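Local structure of putative gdp-fucose protein o-fucosyltransferase 1 (Caenorhabditis elegans, 3ZY3) at residues L268-E273 against A355-R360. The protein belongs to the GDP-fucose protein O-fucosyltransferase family of GT-B-fold glycosyltransferases and is modelled here with bound GDP. Sequence-based numbering, arbitrary orientation.
Sequences LEQIVE and AFFGIR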
loop_
_atom_site.group_PDB
_atom_site.type_symbol
_atom_site.label_atom_id
_atom_site.label_comp_id
_atom_site.label_asym_id
_atom_site.label_seq_id
_atom_site.Cartn_x
_atom_site.Cartn_y
_atom_site.Cartn_z
ATOM N N LEU A 268 9.738 -3.082 24.283
ATOM C CA LEU A 268 11.124 -3.320 24.648
ATOM C C LEU A 268 11.371 -4.808 24.906
ATOM O O LEU A 268 12.408 -5.346 24.507
ATOM C CB LEU A 268 11.515 -2.458 25.870
ATOM C CG LEU A 268 11.472 -0.926 25.704
ATOM C CD1 LEU A 268 11.757 -0.181 27.021
ATOM C CD2 LEU A 268 12.462 -0.455 24.639
ATOM N N GLU A 269 10.425 -5.468 25.585
ATOM C CA GLU A 269 10.580 -6.892 25.943
ATOM C C GLU A 269 10.670 -7.779 24.707
ATOM O O GLU A 269 11.513 -8.689 24.625
ATOM C CB GLU A 269 9.425 -7.362 26.831
ATOM C CG GLU A 269 9.561 -6.975 28.286
ATOM C CD GLU A 269 8.250 -7.165 29.070
ATOM O OE1 GLU A 269 7.204 -7.505 28.467
ATOM O OE2 GLU A 269 8.268 -6.949 30.298
ATOM N N GLN A 270 9.814 -7.485 23.729
ATOM C CA GLN A 270 9.763 -8.238 22.481
ATOM C C GLN A 270 10.935 -7.978 21.540
ATOM O O GLN A 270 11.387 -8.893 20.860
ATOM C CB GLN A 270 8.414 -8.008 21.801
ATOM C CG GLN A 270 7.298 -8.504 22.724
ATOM C CD GLN A 270 5.907 -8.234 22.188
ATOM O OE1 GLN A 270 5.604 -8.532 21.035
ATOM N NE2 GLN A 270 5.041 -7.688 23.046
ATOM N N ILE A 271 11.458 -6.756 21.541
ATOM C CA ILE A 271 12.698 -6.451 20.800
ATOM C C ILE A 271 13.836 -7.272 21.392
ATOM O O ILE A 271 14.595 -7.917 20.653
ATOM C CB ILE A 271 13.104 -4.942 20.884
ATOM C CG1 ILE A 271 12.006 -3.995 20.381
ATOM C CG2 ILE A 271 14.420 -4.686 20.165
ATOM C CD1 ILE A 271 11.412 -4.356 19.142
ATOM N N VAL A 272 13.927 -7.279 22.718
ATOM C CA VAL A 272 14.965 -8.053 23.395
ATOM C C VAL A 272 14.839 -9.534 23.020
ATOM O O VAL A 272 15.827 -10.167 22.662
ATOM C CB VAL A 272 15.000 -7.800 24.919
ATOM C CG1 VAL A 272 15.925 -8.792 25.623
ATOM C CG2 VAL A 272 15.430 -6.335 25.203
ATOM N N GLU A 273 13.613 -10.049 23.058
ATOM C CA GLU A 273 13.334 -11.441 22.729
ATOM C C GLU A 273 13.804 -11.738 21.306
ATOM O O GLU A 273 14.515 -12.705 21.066
ATOM C CB GLU A 273 11.834 -11.730 22.868
ATOM C CG GLU A 273 11.454 -13.215 22.682
ATOM C CD GLU A 273 9.946 -13.432 22.493
ATOM O OE1 GLU A 273 9.143 -12.517 22.819
ATOM O OE2 GLU A 273 9.574 -14.527 22.016
ATOM N N ALA A 355 7.761 -11.411 12.120
ATOM C CA ALA A 355 7.027 -11.598 13.356
ATOM C C ALA A 355 6.257 -10.315 13.583
ATOM O O ALA A 355 6.475 -9.327 12.865
ATOM C CB ALA A 355 8.006 -11.868 14.522
ATOM N N PHE A 356 5.348 -10.313 14.560
ATOM C CA PHE A 356 4.626 -9.083 14.897
ATOM C C PHE A 356 4.574 -8.929 16.411
ATOM O O PHE A 356 4.690 -9.915 17.136
ATOM C CB PHE A 356 3.207 -9.096 14.308
ATOM C CG PHE A 356 3.176 -9.196 12.804
ATOM C CD1 PHE A 356 3.259 -8.054 12.022
ATOM C CD2 PHE A 356 3.135 -10.437 12.181
ATOM C CE1 PHE A 356 3.222 -8.135 10.657
ATOM C CE2 PHE A 356 3.106 -10.531 10.791
ATOM C CZ PHE A 356 3.161 -9.379 10.029
ATOM N N PHE A 357 4.425 -7.697 16.885
ATOM C CA PHE A 357 4.196 -7.469 18.313
ATOM C C PHE A 357 2.922 -8.162 18.788
ATOM O O PHE A 357 1.889 -8.098 18.113
ATOM C CB PHE A 357 4.122 -5.973 18.580
ATOM C CG PHE A 357 5.438 -5.269 18.389
ATOM C CD1 PHE A 357 6.477 -5.443 19.321
ATOM C CD2 PHE A 357 5.641 -4.440 17.298
ATOM C CE1 PHE A 357 7.718 -4.792 19.154
ATOM C CE2 PHE A 357 6.863 -3.772 17.129
ATOM C CZ PHE A 357 7.913 -3.969 18.060
ATOM N N GLY A 358 2.983 -8.782 19.964
ATOM C CA GLY A 358 1.784 -9.373 20.582
ATOM C C GLY A 358 1.293 -10.709 20.031
ATOM O O GLY A 358 0.317 -11.236 20.539
ATOM N N ILE A 359 1.968 -11.258 19.018
ATOM C CA ILE A 359 1.595 -12.550 18.400
ATOM C C ILE A 359 2.752 -13.536 18.513
ATOM O O ILE A 359 3.903 -13.185 18.246
ATOM C CB ILE A 359 1.229 -12.444 16.863
ATOM C CG1 ILE A 359 0.240 -11.333 16.569
ATOM C CG2 ILE A 359 0.574 -13.752 16.344
ATOM C CD1 ILE A 359 0.858 -9.999 16.401
ATOM N N ARG A 360 2.447 -14.772 18.893
ATOM C CA ARG A 360 3.472 -15.808 19.067
ATOM C C ARG A 360 3.719 -16.546 17.754
ATOM O O ARG A 360 4.809 -17.084 17.532
ATOM C CB ARG A 360 3.055 -16.807 20.141
ATOM C CG ARG A 360 2.781 -16.216 21.529
ATOM C CD ARG A 360 2.525 -17.346 22.518
ATOM N NE ARG A 360 2.739 -16.953 23.916
ATOM C CZ ARG A 360 3.032 -17.801 24.903
ATOM N NH1 ARG A 360 3.163 -19.102 24.655
ATOM N NH2 ARG A 360 3.208 -17.349 26.142
#
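Gln270 and Ile271 of helix 264-278 meet Phe357 and Gly358, just past strand 354-356, an outermost strand of the five-stranded parallel sheet in this GT-B glycosyltransferase. A type II beta turn from Phe356 to Ile359 puts Phe357 and Gly358 at its two central positions, and Gly358 adopts the positive phi (77°) common at the second of them. The buried side is apolar. Ile271 brings only CD1 to the Phe357 ring, 3.7 Å from CZ, arriving at the ring edge near its plane rather than over a face. Ile271 touches Val216 and Phe357 touches Leu218, both on strand 213-218 of the same sheet; Pro262 adds a loop contact to Phe357. The Phe357 side chain lies about 10 Å from the bound GDP. The Gln270 amide is packed just as closely against the turn: its chain runs extended beyond CG (chi2 176°), and Gln270 OE1 lies 3.2 Å from Phe357 CA. Gln270 OE1 also passes 3.6 Å from Phe357 CD1, again at the ring edge, with amide and ring planes 63° apart. The looser side is at Gly358, partly exposed and with little of its surface against the helix. The same oxygen ties helix to turn there: Gly358 N donates a nearly straight hydrogen bond to Gln270 OE1 (2.8 Å), meeting a lone pair in the carbonyl plane.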